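Local coordinates for protein putative TetR transcriptional regulator (Rhodococcus sp., PDB 2I10) that probably binds DNA and regulates transcription as a dimeric TetR-family protein, and holds a p-nitrophenol molecule in its C-terminal half, at residues T82-E85 and A86-F90; Q133-Q136 and T137-R141; G149-P152 and A153-C157; L160-Y163 and V164-A167; A188-A191 and A192-V195. All blocks are in the same frame, centred on the assembly; numbering follows the deposited sequence. Where two conformers were deposited one is given.

Contact 1: residues T82-E85 and A86-F90; sequences TAHE and AVLDF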
loop_
_atom_site.group_PDB
_atom_site.type_symbol
_atom_site.label_atom_id
_atom_site.label_comp_id
_atom_site.label_asym_id
_atom_site.label_seq_id
_atom_site.Cartn_x
_atom_site.Cartn_y
_atom_site.Cartn_z
ATOM N N THR B 82 -22.274 14.124 5.385
ATOM C CA THR B 82 -21.807 13.456 6.620
ATOM C C THR B 82 -20.374 13.007 6.406
ATOM O O THR B 82 -19.928 12.874 5.265
ATOM C CB THR B 82 -22.691 12.211 7.062
ATOM O OG1 THR B 82 -22.679 11.192 6.053
ATOM C CG2 THR B 82 -24.162 12.603 7.385
ATOM N N ALA B 83 -19.646 12.839 7.507
ATOM C CA ALA B 83 -18.276 12.303 7.494
ATOM C C ALA B 83 -18.250 10.895 6.881
ATOM O O ALA B 83 -17.368 10.587 6.061
ATOM C CB ALA B 83 -17.718 12.273 8.914
ATOM N N HIS B 84 -19.222 10.051 7.279
ATOM C CA HIS B 84 -19.373 8.711 6.703
ATOM C C HIS B 84 -19.496 8.771 5.160
ATOM O O HIS B 84 -18.712 8.144 4.465
ATOM C CB HIS B 84 -20.546 7.908 7.293
ATOM C CG HIS B 84 -20.808 6.629 6.535
ATOM N ND1 HIS B 84 -19.977 5.529 6.624
ATOM C CD2 HIS B 84 -21.722 6.332 5.581
ATOM C CE1 HIS B 84 -20.388 4.599 5.778
ATOM N NE2 HIS B 84 -21.453 5.056 5.140
ATOM N N GLU B 85 -20.474 9.515 4.638
ATOM C CA GLU B 85 -20.649 9.646 3.180
ATOM C C GLU B 85 -19.439 10.248 2.483
ATOM O O GLU B 85 -19.114 9.846 1.345
ATOM C CB GLU B 85 -21.887 10.480 2.832
ATOM C CG GLU B 85 -22.389 10.225 1.429
ATOM C CD GLU B 85 -23.609 11.071 1.024
ATOM O OE1 GLU B 85 -24.439 11.464 1.900
ATOM O OE2 GLU B 85 -23.749 11.296 -0.208
ATOM N N ALA B 86 -18.783 11.201 3.154
ATOM C CA ALA B 86 -17.532 11.824 2.667
ATOM C C ALA B 86 -16.438 10.778 2.411
ATOM O O ALA B 86 -15.885 10.672 1.307
ATOM C CB ALA B 86 -17.019 12.907 3.660
ATOM N N VAL B 87 -16.140 10.018 3.453
ATOM C CA VAL B 87 -15.168 8.923 3.400
ATOM C C VAL B 87 -15.555 7.802 2.399
ATOM O O VAL B 87 -14.692 7.342 1.625
ATOM C CB VAL B 87 -14.861 8.444 4.806
ATOM C CG1 VAL B 87 -14.088 7.090 4.811
ATOM C CG2 VAL B 87 -14.075 9.582 5.560
ATOM N N LEU B 88 -16.835 7.409 2.411
ATOM C CA LEU B 88 -17.375 6.441 1.472
ATOM C C LEU B 88 -17.139 6.840 -0.001
ATOM O O LEU B 88 -16.623 6.029 -0.801
ATOM C CB LEU B 88 -18.865 6.172 1.746
ATOM C CG LEU B 88 -19.547 5.340 0.650
ATOM C CD1 LEU B 88 -19.208 3.853 0.745
ATOM C CD2 LEU B 88 -21.049 5.495 0.713
ATOM N N ASP B 89 -17.553 8.063 -0.341
ATOM C CA ASP B 89 -17.341 8.696 -1.633
ATOM C C ASP B 89 -15.862 8.663 -1.987
ATOM O O ASP B 89 -15.477 8.222 -3.052
ATOM C CB ASP B 89 -17.696 10.167 -1.466
ATOM C CG ASP B 89 -18.638 10.690 -2.491
ATOM O OD1 ASP B 89 -19.820 10.218 -2.477
ATOM O OD2 ASP B 89 -18.218 11.628 -3.256
ATOM N N PHE B 90 -15.027 9.164 -1.088
ATOM C CA PHE B 90 -13.600 9.158 -1.318
ATOM C C PHE B 90 -13.010 7.758 -1.606
ATOM O O PHE B 90 -12.235 7.558 -2.572
ATOM C CB PHE B 90 -12.857 9.763 -0.154
ATOM C CG PHE B 90 -11.424 9.947 -0.444
ATOM C CD1 PHE B 90 -11.037 10.694 -1.571
ATOM C CD2 PHE B 90 -10.452 9.357 0.344
ATOM C CE1 PHE B 90 -9.694 10.842 -1.897
ATOM C CE2 PHE B 90 -9.117 9.518 0.035
ATOM C CZ PHE B 90 -8.732 10.251 -1.078
#
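Val87 N donates to Ala83 O at 2.9 Å, with an N-H...O angle of 176°, in the first turns of helix 83-98. The same i to i+4 pattern links Ala86 N to Thr82 O, Leu88 N to His84 O and Asp89 N to Glu85 O. Thr82 is the N-cap: its OG1 accepts from Glu85 N at 3.1 Å, which satisfies an amide that the helix itself cannot pair. Ala86 CB and Val87 CG2 lie beside the carbonyl oxygens that their own turn uses, those of Thr82 and Ala83. Glu85 sends CG anti to its amide nitrogen (chi1 -159°) and continues extended; its OE2 ends 4.7 Å from Asp89 OD1. Arg80, just before the helix, forms salt bridges with both carboxylates and probably offsets their mutual repulsion. The His84 ring approaches Leu88 CB obliquely, NE2 to CB 4.4 Å, while its ND1 makes weak hydrogen bonds to Ala192 O and Val195 O. Ala83 and Val87 pack on Phe142 of helix 121-148, Ala86 touches Met78 of helix 71-78, and Val87 also meets Val164 of helix 157-177.

Contact 2: residues Q133-Q136 and T137-R141; sequences QMRQ and TVLDR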
loop_
_atom_site.group_PDB
_atom_site.type_symbol
_atom_site.label_atom_id
_atom_site.label_comp_id
_atom_site.label_asym_id
_atom_site.label_seq_id
_atom_site.Cartn_x
_atom_site.Cartn_y
_atom_site.Cartn_z
ATOM N N GLN B 133 -1.597 17.046 4.198
ATOM C CA GLN B 133 -2.765 17.833 3.828
ATOM C C GLN B 133 -3.981 16.937 3.762
ATOM O O GLN B 133 -5.053 17.321 4.173
ATOM C CB GLN B 133 -2.571 18.584 2.489
ATOM C CG GLN B 133 -3.670 19.604 2.209
ATOM C CD GLN B 133 -3.935 20.545 3.404
ATOM O OE1 GLN B 133 -3.114 21.412 3.691
ATOM N NE2 GLN B 133 -5.066 20.349 4.117
HETATM N N MSE B 134 -3.815 15.719 3.249
HETATM C CA MSE B 134 -4.923 14.775 3.275
HETATM C C MSE B 134 -5.377 14.469 4.723
HETATM O O MSE B 134 -6.554 14.524 5.002
HETATM C CB MSE B 134 -4.602 13.484 2.518
HETATM C CG MSE B 134 -5.665 12.397 2.768
HETATM SE SE MSE B 134 -5.415 10.796 1.695
HETATM C CE MSE B 134 -4.007 9.883 2.720
ATOM N N ARG B 135 -4.427 14.169 5.620
ATOM C CA ARG B 135 -4.730 13.882 7.001
ATOM C C ARG B 135 -5.504 15.058 7.623
ATOM O O ARG B 135 -6.537 14.854 8.229
ATOM C CB ARG B 135 -3.452 13.594 7.819
ATOM C CG ARG B 135 -3.741 12.994 9.206
ATOM C CD ARG B 135 -2.462 12.719 10.033
ATOM N NE ARG B 135 -1.969 13.995 10.489
ATOM C CZ ARG B 135 -2.224 14.528 11.682
ATOM N NH1 ARG B 135 -1.762 15.751 11.945
ATOM N NH2 ARG B 135 -2.869 13.830 12.626
ATOM N N GLN B 136 -4.988 16.278 7.452
ATOM C CA GLN B 136 -5.649 17.462 7.993
ATOM C C GLN B 136 -7.047 17.741 7.410
ATOM O O GLN B 136 -7.923 18.178 8.135
ATOM C CB GLN B 136 -4.744 18.710 7.887
ATOM C CG GLN B 136 -5.303 19.906 8.710
ATOM C CD GLN B 136 -5.494 19.579 10.189
ATOM O OE1 GLN B 136 -4.565 19.060 10.834
ATOM N NE2 GLN B 136 -6.706 19.843 10.730
ATOM N N THR B 137 -7.222 17.523 6.102
ATOM C CA THR B 137 -8.514 17.680 5.423
ATOM C C THR B 137 -9.574 16.713 5.973
ATOM O O THR B 137 -10.760 17.046 6.151
ATOM C CB THR B 137 -8.347 17.428 3.886
ATOM O OG1 THR B 137 -7.427 18.395 3.332
ATOM C CG2 THR B 137 -9.665 17.564 3.174
ATOM N N VAL B 138 -9.140 15.486 6.220
ATOM C CA VAL B 138 -9.995 14.473 6.826
ATOM C C VAL B 138 -10.291 14.884 8.262
ATOM O O VAL B 138 -11.423 14.866 8.663
ATOM C CB VAL B 138 -9.325 13.035 6.692
ATOM C CG1 VAL B 138 -10.061 12.012 7.507
ATOM C CG2 VAL B 138 -9.336 12.617 5.243
ATOM N N LEU B 139 -9.289 15.311 9.017
ATOM C CA LEU B 139 -9.525 15.794 10.388
ATOM C C LEU B 139 -10.476 17.007 10.433
ATOM O O LEU B 139 -11.299 17.119 11.362
ATOM C CB LEU B 139 -8.189 16.196 11.094
ATOM C CG LEU B 139 -7.256 15.097 11.626
ATOM C CD1 LEU B 139 -5.853 15.628 11.983
ATOM C CD2 LEU B 139 -7.927 14.341 12.809
ATOM N N ASP B 140 -10.330 17.927 9.479
ATOM C CA ASP B 140 -11.224 19.111 9.417
ATOM C C ASP B 140 -12.611 18.582 9.187
ATOM O O ASP B 140 -13.564 19.063 9.801
ATOM C CB ASP B 140 -10.856 20.043 8.246
ATOM C CG ASP B 140 -9.613 20.854 8.505
ATOM O OD1 ASP B 140 -9.224 20.961 9.696
ATOM O OD2 ASP B 140 -9.016 21.416 7.528
ATOM N N ARG B 141 -12.752 17.578 8.312
ATOM C CA ARG B 141 -14.110 17.009 8.044
ATOM C C ARG B 141 -14.724 16.379 9.312
ATOM O O ARG B 141 -15.946 16.486 9.547
ATOM C CB ARG B 141 -14.100 15.960 6.922
ATOM C CG ARG B 141 -15.475 15.524 6.376
ATOM C CD ARG B 141 -16.304 16.706 5.862
ATOM N NE ARG B 141 -17.723 16.418 5.636
ATOM C CZ ARG B 141 -18.658 16.487 6.588
ATOM N NH1 ARG B 141 -18.349 16.783 7.833
ATOM N NH2 ARG B 141 -19.912 16.273 6.289
#
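Thr137 grips Gln133 O with two donors, OG1 at 2.7 Å and the backbone N at 2.9 Å, which arrive from opposite faces of the carbonyl plane. The hydroxyl can do so because chi1 of -61° sets OG1 beside its own backbone N. The buried flank belongs to selenomethionine Met134 and Val138, whose CG and CG2 meet at 4.4 Å. Beside it, on a partly exposed flank next to the ligand pocket, Leu139 CD1 lies over one face of the Arg135 guanidinium, 3.5 Å from NH2, the two side chains running alongside each other. Arg135 NE is tied to Glu132 by a salt bridge, and the arginine touches the bound p-nitrophenol. All this lies on the long helix 121-148 of the TetR-type C-terminal domain, where one flank faces helix 157-177 and another meets the solvent. On that outer side Gln136, partly exposed and bent at chi2 (57°), gives NE2 to OD1 of the exposed Asp140 at 2.9 Å; the oxygen lies in the amide plane, whereas the donor stands above the carboxylate plane. A leucine in place of Gln136 would probably leave the Asp140 carboxylate without this donor and freer to turn.

Contact 3: residues G149-P152 and A153-C157; sequences GDLP and AGTDC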
loop_
_atom_site.group_PDB
_atom_site.type_symbol
_atom_site.label_atom_id
_atom_site.label_comp_id
_atom_site.label_asym_id
_atom_site.label_seq_id
_atom_site.Cartn_x
_atom_site.Cartn_y
_atom_site.Cartn_z
ATOM N N GLY B 149 -22.939 16.719 14.329
ATOM C CA GLY B 149 -23.461 15.651 15.163
ATOM C C GLY B 149 -23.613 14.314 14.462
ATOM O O GLY B 149 -24.187 13.409 15.037
ATOM N N ASP B 150 -23.122 14.171 13.227
ATOM C CA ASP B 150 -23.178 12.861 12.554
ATOM C C ASP B 150 -22.002 11.971 12.954
ATOM O O ASP B 150 -22.017 10.788 12.717
ATOM C CB ASP B 150 -23.249 12.979 11.028
ATOM C CG ASP B 150 -22.117 13.809 10.446
ATOM O OD1 ASP B 150 -22.257 15.048 10.391
ATOM O OD2 ASP B 150 -21.104 13.224 10.018
ATOM N N LEU B 151 -20.974 12.569 13.541
ATOM C CA LEU B 151 -19.910 11.815 14.211
ATOM C C LEU B 151 -20.187 11.857 15.704
ATOM O O LEU B 151 -20.350 12.932 16.271
ATOM C CB LEU B 151 -18.536 12.396 13.888
ATOM C CG LEU B 151 -17.339 11.476 13.698
ATOM C CD1 LEU B 151 -17.619 10.269 12.757
ATOM C CD2 LEU B 151 -16.189 12.322 13.165
ATOM N N PRO B 152 -20.300 10.678 16.339
ATOM C CA PRO B 152 -20.603 10.610 17.781
ATOM C C PRO B 152 -19.560 11.343 18.598
ATOM O O PRO B 152 -18.371 11.260 18.277
ATOM C CB PRO B 152 -20.566 9.111 18.101
ATOM C CG PRO B 152 -20.059 8.434 16.890
ATOM C CD PRO B 152 -20.162 9.347 15.720
ATOM N N ALA B 153 -20.002 12.036 19.655
ATOM C CA ALA B 153 -19.081 12.813 20.483
ATOM C C ALA B 153 -18.089 11.855 21.140
ATOM O O ALA B 153 -18.452 10.758 21.488
ATOM C CB ALA B 153 -19.842 13.603 21.534
ATOM N N GLY B 154 -16.830 12.262 21.290
ATOM C CA GLY B 154 -15.840 11.364 21.903
ATOM C C GLY B 154 -15.171 10.463 20.857
ATOM O O GLY B 154 -14.341 9.628 21.201
ATOM N N THR B 155 -15.549 10.597 19.591
ATOM C CA THR B 155 -14.865 9.839 18.516
ATOM C C THR B 155 -13.375 10.218 18.583
ATOM O O THR B 155 -13.024 11.410 18.702
ATOM C CB THR B 155 -15.462 10.154 17.137
ATOM O OG1 THR B 155 -16.812 9.684 17.095
ATOM C CG2 THR B 155 -14.660 9.489 15.957
ATOM N N ASP B 156 -12.498 9.213 18.583
ATOM C CA ASP B 156 -11.089 9.498 18.427
ATOM C C ASP B 156 -10.807 9.906 16.975
ATOM O O ASP B 156 -10.628 9.070 16.099
ATOM C CB ASP B 156 -10.207 8.343 18.888
ATOM C CG ASP B 156 -8.732 8.712 18.884
ATOM O OD1 ASP B 156 -8.361 9.726 18.244
ATOM O OD2 ASP B 156 -7.938 7.988 19.501
ATOM N N CYS B 157 -10.767 11.214 16.715
ATOM C CA CYS B 157 -10.639 11.694 15.306
ATOM C C CYS B 157 -9.261 11.432 14.707
ATOM O O CYS B 157 -9.116 11.205 13.520
ATOM C CB CYS B 157 -10.989 13.195 15.259
ATOM S SG CYS B 157 -12.747 13.393 15.514
#
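A type II beta turn from Pro152 to Thr155 reverses the chain in the loop that joins helix 121-148 to helix 157-177. Its closing bond, Thr155 N to Pro152 O, is 3.2 Å long and bent, with an N-H...O angle of 142°. The same carbonyl oxygen takes a second bond of 2.5 Å from Thr155 OG1, an unusually short length whose exact value calls for caution. With chi1 at -65° the hydroxyl sits beside the threonine's own amide nitrogen, which lets both donors converge on one acceptor. OG1 of Thr155 also touches the proline ring, 3.5 Å from Pro152 CG. Gly154 has a positive phi of 88°, as expected at the third position of a type II turn, where a CB would run into the preceding carbonyl oxygen. Its N is hydrogen-bonded to a triethylene glycol, probably from the crystallisation liquor. Leu151 crosses Thr155 at about a right angle, CG to CG2 4.0 Å, and extends CD2 to within 4.3 Å of Cys157 SG. Asp156 starts the next helix as N-cap, OD1 accepting from Ala159 N, while Asp150 OD2 accepts from Ala83 N at the start of helix 83-98. Leu151 packs on Phe142 and Ala145 and Cys157 on Leu146, fastening the loop to helix 121-148, and Pro152 rests on Pro196 of the C-terminal tail.

Contact 4: residues L160-Y163 and V164-A167; sequences LARY and VMAA. With NPO (p-nitrophenol), chain C.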
loop_
_atom_site.group_PDB
_atom_site.type_symbol
_atom_site.label_atom_id
_atom_site.label_comp_id
_atom_site.label_asym_id
_atom_site.label_seq_id
_atom_site.Cartn_x
_atom_site.Cartn_y
_atom_site.Cartn_z
ATOM N N LEU B 160 -9.098 7.816 13.849
ATOM C CA LEU B 160 -9.986 7.553 12.721
ATOM C C LEU B 160 -9.433 8.104 11.381
ATOM O O LEU B 160 -9.608 7.469 10.343
ATOM C CB LEU B 160 -11.382 8.093 12.999
ATOM C CG LEU B 160 -12.478 7.730 11.981
ATOM C CD1 LEU B 160 -12.682 6.211 11.880
ATOM C CD2 LEU B 160 -13.725 8.384 12.436
ATOM N N ALA B 161 -8.785 9.274 11.413
ATOM C CA ALA B 161 -8.030 9.806 10.244
ATOM C C ALA B 161 -6.924 8.870 9.767
ATOM O O ALA B 161 -6.776 8.634 8.585
ATOM C CB ALA B 161 -7.423 11.184 10.567
ATOM N N ARG B 162 -6.126 8.364 10.708
ATOM C CA ARG B 162 -5.068 7.405 10.409
ATOM C C ARG B 162 -5.672 6.151 9.806
ATOM O O ARG B 162 -5.149 5.591 8.860
ATOM C CB ARG B 162 -4.277 7.095 11.705
ATOM C CG ARG B 162 -2.932 6.364 11.518
ATOM C CD ARG B 162 -1.927 7.184 10.663
ATOM N NE ARG B 162 -1.502 8.403 11.342
ATOM C CZ ARG B 162 -0.631 9.298 10.874
ATOM N NH1 ARG B 162 -0.078 9.155 9.667
ATOM N NH2 ARG B 162 -0.341 10.359 11.611
ATOM N N TYR B 163 -6.793 5.705 10.332
ATOM C CA TYR B 163 -7.405 4.534 9.748
ATOM C C TYR B 163 -7.814 4.790 8.291
ATOM O O TYR B 163 -7.617 3.929 7.453
ATOM C CB TYR B 163 -8.611 4.067 10.548
ATOM C CG TYR B 163 -9.517 3.205 9.717
ATOM C CD1 TYR B 163 -9.261 1.843 9.559
ATOM C CD2 TYR B 163 -10.615 3.753 9.074
ATOM C CE1 TYR B 163 -10.090 1.068 8.778
ATOM C CE2 TYR B 163 -11.426 2.983 8.268
ATOM C CZ TYR B 163 -11.164 1.636 8.140
ATOM O OH TYR B 163 -12.013 0.845 7.360
ATOM N N VAL B 164 -8.413 5.945 8.006
ATOM C CA VAL B 164 -8.826 6.288 6.618
ATOM C C VAL B 164 -7.649 6.293 5.674
ATOM O O VAL B 164 -7.789 5.856 4.543
ATOM C CB VAL B 164 -9.587 7.671 6.515
ATOM C CG1 VAL B 164 -9.863 8.070 5.032
ATOM C CG2 VAL B 164 -10.910 7.615 7.308
HETATM N N MSE B 165 -6.502 6.820 6.128
HETATM C CA MSE B 165 -5.282 6.834 5.336
HETATM C C MSE B 165 -4.790 5.403 5.054
HETATM O O MSE B 165 -4.431 5.066 3.936
HETATM C CB MSE B 165 -4.204 7.608 6.084
HETATM C CG MSE B 165 -4.512 9.163 6.271
HETATM SE SE MSE B 165 -3.226 9.921 7.512
HETATM C CE MSE B 165 -1.614 9.961 6.425
ATOM N N ALA B 166 -4.726 4.583 6.101
ATOM C CA ALA B 166 -4.444 3.135 5.963
ATOM C C ALA B 166 -5.408 2.460 4.988
ATOM O O ALA B 166 -4.989 1.714 4.092
ATOM C CB ALA B 166 -4.484 2.464 7.353
ATOM N N ALA B 167 -6.696 2.777 5.082
ATOM C CA ALA B 167 -7.643 2.177 4.149
ATOM C C ALA B 167 -7.366 2.539 2.662
ATOM O O ALA B 167 -7.391 1.668 1.786
ATOM C CB ALA B 167 -9.112 2.497 4.545
HETATM C C1 NPO C . 2.540 11.830 11.562
HETATM C C2 NPO C . 3.820 11.312 11.472
HETATM C C3 NPO C . 4.275 10.759 10.303
HETATM C C4 NPO C . 3.467 10.715 9.207
HETATM C C5 NPO C . 2.175 11.226 9.255
HETATM C C6 NPO C . 1.710 11.788 10.435
HETATM O OH NPO C . 3.989 10.143 8.093
HETATM N N1 NPO C . 2.180 12.386 12.819
HETATM O O2 NPO C . 3.061 12.430 13.689
HETATM O O3 NPO C . 1.055 12.834 13.066
#
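Arg162, with selenomethionine Met165 over one face of its guanidinium, has its charge answered across the dimer: NH1 forms a salt bridge with Glu174 of the second subunit and NE one with Glu183 of that subunit. In the backbone, Tyr163 O receives Ala167 N at 2.8 Å and Arg162 O receives Ala166 N at 3.0 Å; Val164 N and Met165 N bind Leu160 O and Ala161 O in the same i to i+4 pattern. Bent at chi2 and chi3, the arginine chain brings an edge of the guanidinium to p-nitrophenol, but Arg162 NH2 comes so close to ring atom C6, 2.8 Å, that the exact placing of the ligand is uncertain. Arg131, Glu132 and Arg135 complete this pocket, and the ligand is also hydrogen-bonded to Ser177 O of the second subunit. Met165 SE lies 3.9 Å from Arg162 NH1, and Met165 CE 3.7 Å from the same nitrogen. A leucine at Arg162 removes the guanidinium, and Glu174 and Glu183 of the second subunit would probably lose their cationic partner and the ligand the group at its side. Elsewhere on the turn, Tyr163 CZ packs 4.2 Å from Ala167 CB, while its OH hydrogen-bonds to Ala191 O of the same chain. Helix 157-177 has Leu160 on Phe142 and Met165 on Arg131 and Arg135 of helix 121-148, and presents Ala166 to Leu171 of the second subunit.

Contact 5: residues A188-A191 and A192-V195; sequences AILA and AQVV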
loop_
_atom_site.group_PDB
_atom_site.type_symbol
_atom_site.label_atom_id
_atom_site.label_comp_id
_atom_site.label_asym_id
_atom_site.label_seq_id
_atom_site.Cartn_x
_atom_site.Cartn_y
_atom_site.Cartn_z
ATOM N N ALA B 188 -14.129 -1.388 -0.124
ATOM C CA ALA B 188 -14.102 0.047 0.223
ATOM C C ALA B 188 -15.375 0.463 0.970
ATOM O O ALA B 188 -15.306 1.238 1.904
ATOM C CB ALA B 188 -13.910 0.877 -1.022
ATOM N N ILE B 189 -16.527 -0.085 0.555
ATOM C CA ILE B 189 -17.802 0.095 1.235
ATOM C C ILE B 189 -17.753 -0.443 2.670
ATOM O O ILE B 189 -18.204 0.234 3.591
ATOM C CB ILE B 189 -18.978 -0.530 0.445
ATOM C CG1 ILE B 189 -19.239 0.302 -0.821
ATOM C CG2 ILE B 189 -20.251 -0.590 1.289
ATOM C CD1 ILE B 189 -20.201 -0.362 -1.865
ATOM N N LEU B 190 -17.198 -1.639 2.870
ATOM C CA LEU B 190 -16.965 -2.138 4.242
ATOM C C LEU B 190 -16.000 -1.244 5.025
ATOM O O LEU B 190 -16.195 -0.987 6.222
ATOM C CB LEU B 190 -16.415 -3.561 4.193
ATOM C CG LEU B 190 -17.310 -4.671 3.658
ATOM C CD1 LEU B 190 -16.478 -5.924 3.446
ATOM C CD2 LEU B 190 -18.432 -4.933 4.637
ATOM N N ALA B 191 -14.957 -0.754 4.355
ATOM C CA ALA B 191 -13.978 0.071 5.068
ATOM C C ALA B 191 -14.614 1.358 5.574
ATOM O O ALA B 191 -14.335 1.788 6.696
ATOM C CB ALA B 191 -12.729 0.373 4.210
ATOM N N ALA B 192 -15.509 1.933 4.763
ATOM C CA ALA B 192 -16.173 3.187 5.118
ATOM C C ALA B 192 -17.050 3.053 6.376
ATOM O O ALA B 192 -17.246 4.030 7.121
ATOM C CB ALA B 192 -16.985 3.714 3.955
ATOM N N GLN B 193 -17.532 1.841 6.628
ATOM C CA GLN B 193 -18.391 1.536 7.778
ATOM C C GLN B 193 -17.778 1.951 9.097
ATOM O O GLN B 193 -18.494 2.215 10.049
ATOM C CB GLN B 193 -18.703 0.028 7.846
ATOM C CG GLN B 193 -19.953 -0.419 7.116
ATOM C CD GLN B 193 -20.080 -1.963 7.054
ATOM O OE1 GLN B 193 -19.351 -2.706 7.751
ATOM N NE2 GLN B 193 -21.023 -2.445 6.232
ATOM N N VAL B 194 -16.453 1.970 9.157
ATOM C CA VAL B 194 -15.728 2.402 10.347
ATOM C C VAL B 194 -15.950 3.873 10.698
ATOM O O VAL B 194 -15.835 4.249 11.854
ATOM C CB VAL B 194 -14.228 2.082 10.226
ATOM C CG1 VAL B 194 -13.459 2.604 11.448
ATOM C CG2 VAL B 194 -14.048 0.536 10.074
ATOM N N VAL B 195 -16.255 4.701 9.705
ATOM C CA VAL B 195 -16.676 6.082 9.992
ATOM C C VAL B 195 -18.168 6.075 10.343
ATOM O O VAL B 195 -19.013 5.870 9.483
ATOM C CB VAL B 195 -16.347 6.996 8.845
ATOM C CG1 VAL B 195 -16.727 8.470 9.183
ATOM C CG2 VAL B 195 -14.833 6.906 8.551
#
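Ala192 N donates to Ala188 O at 2.9 Å, an i to i+4 helical bond, and its CB lies 3.6 Å from that same oxygen while packing on Leu88 of helix 83-98. At Gln193 the spacing shortens: its N reaches Leu190 O, three residues back, in a weak bond of 3.2 Å with an N-H...O angle of 135°. The glutamine side chain runs alongside Leu190 and points the same way, with NE2 and OE1 both 3.9 Å from Leu190 CD2. Gln193 CB also sits 3.2 Å from Leu190 O. Val194 N then hydrogen-bonds to Ala191 O at 3.3 Å, again three residues back, and Val194 CG2 packs 3.6 Å from that oxygen. Finally Val195 N bonds to Ala192 O at 2.8 Å, closing a type I beta turn, and the chain leaves helical angles. Leu190 packs on Leu160 of the second subunit, and Val194 meets Val194 of that subunit. The passage from i+4 to i+3 bonds is typical of a helix running out, here beside a dimer interface consistent with the four-helix bundle of TetR-family proteins.

Overall arrangement
In chain order, contact 1 begins helix 83-98, contact 2 lies on helix 121-148, contact 3 in the loop after it, contact 4 on helix 157-177 and contact 5 at the end of helix 181-192. Centres of contacts 1 and 5 are about 9 Å apart, those of contacts 2 and 4 about 11 Å, and those of contacts 2 and 5, which do not touch, about 17 Å. Contacts 2 and 4 supply two arginines of the p-nitrophenol pocket. Salt bridges from Arg162 to the second subunit, and the ligand's bond to Ser177 O of that subunit, place the pocket at the dimer interface. All five follow helix 71-78 in the chain, after the predicted DNA-binding motif at 33-52.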